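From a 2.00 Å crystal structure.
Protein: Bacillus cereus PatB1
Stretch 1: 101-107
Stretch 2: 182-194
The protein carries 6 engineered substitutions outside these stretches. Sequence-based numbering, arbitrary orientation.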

# COMPACT_ATOMS: atom_id res chain seq x y z
N VAL A 101 17.68 -6.05 -9.59
CA VAL A 101 16.48 -6.12 -8.78
C VAL A 101 15.49 -5.05 -9.20
O VAL A 101 15.81 -3.85 -9.16
CB VAL A 101 16.80 -5.95 -7.30
CG1 VAL A 101 15.52 -6.03 -6.48
CG2 VAL A 101 17.83 -6.99 -6.84
N GLU A 102 14.29 -5.46 -9.61
CA GLU A 102 13.24 -4.53 -10.03
C GLU A 102 12.71 -3.71 -8.85
O GLU A 102 12.60 -4.20 -7.73
CB GLU A 102 12.10 -5.29 -10.73
CG GLU A 102 12.47 -5.84 -12.13
CD GLU A 102 11.44 -6.86 -12.65
OE1 GLU A 102 10.30 -6.88 -12.14
OE2 GLU A 102 11.78 -7.65 -13.55
N PHE A 103 12.40 -2.45 -9.13
CA PHE A 103 12.01 -1.46 -8.11
C PHE A 103 10.68 -0.81 -8.52
O PHE A 103 10.66 0.02 -9.44
CB PHE A 103 13.13 -0.42 -7.97
CG PHE A 103 12.95 0.60 -6.86
CD1 PHE A 103 11.75 0.75 -6.17
CD2 PHE A 103 14.02 1.43 -6.51
CE1 PHE A 103 11.62 1.70 -5.18
CE2 PHE A 103 13.90 2.37 -5.51
CZ PHE A 103 12.70 2.51 -4.84
N TYR A 104 9.60 -1.18 -7.84
CA TYR A 104 8.26 -0.61 -8.10
C TYR A 104 7.81 0.35 -6.99
O TYR A 104 8.04 0.09 -5.78
CB TYR A 104 7.19 -1.72 -8.29
CG TYR A 104 7.54 -2.63 -9.44
CD1 TYR A 104 7.28 -2.23 -10.74
CD2 TYR A 104 8.18 -3.85 -9.24
CE1 TYR A 104 7.62 -3.02 -11.81
CE2 TYR A 104 8.53 -4.65 -10.30
CZ TYR A 104 8.24 -4.23 -11.59
OH TYR A 104 8.57 -5.01 -12.67
N PHE A 105 7.23 1.48 -7.38
CA PHE A 105 6.75 2.44 -6.37
C PHE A 105 5.28 2.69 -6.63
O PHE A 105 4.92 3.51 -7.47
CB PHE A 105 7.54 3.77 -6.39
CG PHE A 105 7.52 4.51 -5.05
CD1 PHE A 105 6.36 5.13 -4.58
CD2 PHE A 105 8.66 4.56 -4.24
CE1 PHE A 105 6.34 5.77 -3.34
CE2 PHE A 105 8.65 5.21 -3.02
CZ PHE A 105 7.48 5.82 -2.56
N ALA A 106 4.43 1.93 -5.94
CA ALA A 106 2.99 2.05 -6.07
C ALA A 106 2.47 3.18 -5.18
O ALA A 106 2.89 3.33 -4.04
CB ALA A 106 2.32 0.73 -5.72
N LEU A 107 1.53 3.94 -5.71
CA LEU A 107 1.06 5.14 -5.02
C LEU A 107 -0.45 5.16 -4.85
O LEU A 107 -1.16 5.70 -5.69
CB LEU A 107 1.52 6.38 -5.79
CG LEU A 107 3.05 6.51 -5.70
CD1 LEU A 107 3.64 6.98 -7.00
CD2 LEU A 107 3.42 7.44 -4.56
N TYR A 182 -4.59 -3.49 -10.02
CA TYR A 182 -3.85 -2.65 -10.94
C TYR A 182 -2.33 -2.78 -10.71
O TYR A 182 -1.53 -2.80 -11.66
CB TYR A 182 -4.30 -1.20 -10.80
CG TYR A 182 -3.77 -0.31 -11.89
CD1 TYR A 182 -4.25 -0.42 -13.19
CD2 TYR A 182 -2.77 0.62 -11.63
CE1 TYR A 182 -3.76 0.37 -14.21
CE2 TYR A 182 -2.27 1.43 -12.66
CZ TYR A 182 -2.76 1.29 -13.94
OH TYR A 182 -2.28 2.09 -14.95
N ILE A 183 -1.94 -2.87 -9.45
CA ILE A 183 -0.52 -2.99 -9.11
C ILE A 183 0.05 -4.29 -9.66
O ILE A 183 1.05 -4.28 -10.40
CB ILE A 183 -0.28 -2.94 -7.58
CG1 ILE A 183 -0.45 -1.50 -7.07
CG2 ILE A 183 1.13 -3.45 -7.25
CD1 ILE A 183 -0.70 -1.41 -5.59
N MET A 184 -0.59 -5.40 -9.34
CA MET A 184 0.01 -6.66 -9.76
C MET A 184 -0.10 -6.92 -11.25
O MET A 184 0.85 -7.40 -11.86
CB MET A 184 -0.59 -7.84 -8.98
CG MET A 184 -0.24 -7.83 -7.51
SD MET A 184 1.53 -7.62 -7.19
CE MET A 184 2.25 -8.89 -8.22
N ASN A 185 -1.23 -6.59 -11.86
CA ASN A 185 -1.31 -6.76 -13.31
C ASN A 185 -0.34 -5.82 -14.05
O ASN A 185 0.13 -6.13 -15.14
CB ASN A 185 -2.75 -6.55 -13.79
CG ASN A 185 -3.70 -7.67 -13.35
OD1 ASN A 185 -3.27 -8.76 -12.97
ND2 ASN A 185 -5.01 -7.40 -13.44
N THR A 186 -0.01 -4.68 -13.46
CA THR A 186 1.04 -3.83 -14.04
C THR A 186 2.42 -4.50 -13.94
O THR A 186 3.16 -4.56 -14.93
CB THR A 186 1.10 -2.47 -13.38
OG1 THR A 186 -0.10 -1.76 -13.71
CG2 THR A 186 2.30 -1.67 -13.87
N ILE A 187 2.76 -5.00 -12.76
CA ILE A 187 4.04 -5.69 -12.57
C ILE A 187 4.12 -6.91 -13.47
O ILE A 187 5.16 -7.17 -14.09
CB ILE A 187 4.25 -6.09 -11.09
CG1 ILE A 187 4.52 -4.84 -10.24
CG2 ILE A 187 5.39 -7.10 -10.96
CD1 ILE A 187 4.40 -5.07 -8.74
N GLY A 188 3.01 -7.63 -13.58
CA GLY A 188 2.94 -8.81 -14.43
C GLY A 188 3.21 -8.48 -15.89
O GLY A 188 3.67 -9.33 -16.65
N GLN A 189 2.93 -7.24 -16.27
CA GLN A 189 3.12 -6.82 -17.64
C GLN A 189 4.58 -6.50 -17.92
O GLN A 189 5.09 -6.78 -19.00
CB GLN A 189 2.24 -5.61 -17.96
CG GLN A 189 2.34 -5.10 -19.41
CD GLN A 189 1.35 -3.98 -19.73
OE1 GLN A 189 1.25 -2.99 -19.00
NE2 GLN A 189 0.60 -4.14 -20.81
N GLN A 190 5.24 -5.93 -16.93
CA GLN A 190 6.55 -5.34 -17.14
C GLN A 190 7.72 -6.16 -16.60
O GLN A 190 8.86 -5.97 -17.01
CB GLN A 190 6.58 -3.95 -16.52
N SER A 191 7.44 -7.08 -15.69
CA SER A 191 8.52 -7.75 -14.97
C SER A 191 9.16 -8.89 -15.75
O SER A 191 8.52 -9.51 -16.60
CB SER A 191 8.03 -8.30 -13.62
OG SER A 191 9.12 -8.94 -12.97
N SER A 192 10.42 -9.15 -15.44
CA SER A 192 11.17 -10.24 -16.04
C SER A 192 11.10 -11.50 -15.20
O SER A 192 11.40 -12.58 -15.70
CB SER A 192 12.62 -9.83 -16.23
OG SER A 192 12.72 -8.84 -17.24
N ILE A 193 10.68 -11.38 -13.95
CA ILE A 193 10.69 -12.53 -13.04
C ILE A 193 9.32 -12.81 -12.42
O ILE A 193 9.00 -13.96 -12.12
CB ILE A 193 11.73 -12.34 -11.91
CG1 ILE A 193 11.46 -11.06 -11.12
CG2 ILE A 193 13.12 -12.26 -12.51
CD1 ILE A 193 12.27 -10.97 -9.84
N TYR A 194 8.51 -11.77 -12.22
CA TYR A 194 7.15 -12.03 -11.77
C TYR A 194 6.30 -12.46 -12.92
O TYR A 194 6.04 -11.68 -13.85
CB TYR A 194 6.50 -10.83 -11.10
CG TYR A 194 5.02 -11.08 -10.88
CD1 TYR A 194 4.58 -12.10 -10.04
CD2 TYR A 194 4.06 -10.32 -11.53
CE1 TYR A 194 3.23 -12.34 -9.85
CE2 TYR A 194 2.71 -10.55 -11.34
CZ TYR A 194 2.30 -11.57 -10.50
OH TYR A 194 0.96 -11.80 -10.31

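The strand of stretch 1 packs against the helix of stretch 2 in a nearly antiparallel arrangement, with 154° between their N-to-C directions and axes that approach to 10.2 Å. Because side chains alternate along an extended strand, Glu-102, Tyr-104 and Ala-106 direct their CA-to-CB bonds toward the helix and its C-terminal extension, and these three residues make all the contacts. Together the two stretches bury 338 Å² of surface. Tyr-104, Ala-106, Ile-183 and Ile-187 are all buried, whereas Glu-102 is partly exposed.

Val-101 points away and takes no part. Glu-102 provides the polar end of the contact, where the helix gives way to loop. Its carboxylate receives a hydrogen bond at each oxygen: Ser-191 OG donates to Glu-102 OE1 over a short 2.5 Å, and Ser-192 N donates to Glu-102 OE2 over 2.8 Å with a nearly linear N-H...O angle of 175°. Glutamate suits this place because its two oxygens let one side chain accept from both hydroxyl and amide. Ser-191 is the first residue after the helix to leave helical phi/psi, and the amide of the next residue, Ser-192, points at the carboxylate. The Ser-191 hydroxyl also accepts hydrogen bonds from the backbone, with OG lying 3.1 Å from Ile-193 N and 3.0 Å from Tyr-194 N. A serine suits this place because its small hydroxyl can gather those amides while donating its own proton to the glutamate.

Phe-103 lies on the other side of the strand, out of reach of stretch 2. Tyr-104 follows as the centre of the contact and joins its polar and apolar parts. The ring, set by chi1 in the m rotamer, presents one face to Ile-187, whose CG1 sits 3.7 Å from the ring centroid and only 5° off the ring normal, a CH-pi contact almost directly over the centre. At the far end of the ring, Tyr-104 OH donates a hydrogen bond to Glu-102 OE1 (2.6 Å) within stretch 1, so that this carboxylate oxygen receives two hydroxyl donors. The same Tyr-104 OH packs 3.5 Å from Ser-191 CB. An aromatic ring with a terminal hydroxyl thus covers the buried isoleucine while satisfying its own polar group.

Phe-105 is likewise out of reach, and at Ala-106 the contact is wholly apolar: Ala-106 CB meets Ile-183 CD1 at 3.7 Å. The CA-to-CB bond of Ile-183 runs sideways, but the end of its side chain comes nearer to the strand. The short alanine side chain accommodates this approach where the CA atoms of Ala-106 and Ile-183 are 6.9 Å apart. Leu-107 points away, leaving this apolar pair as the last contact along the strand.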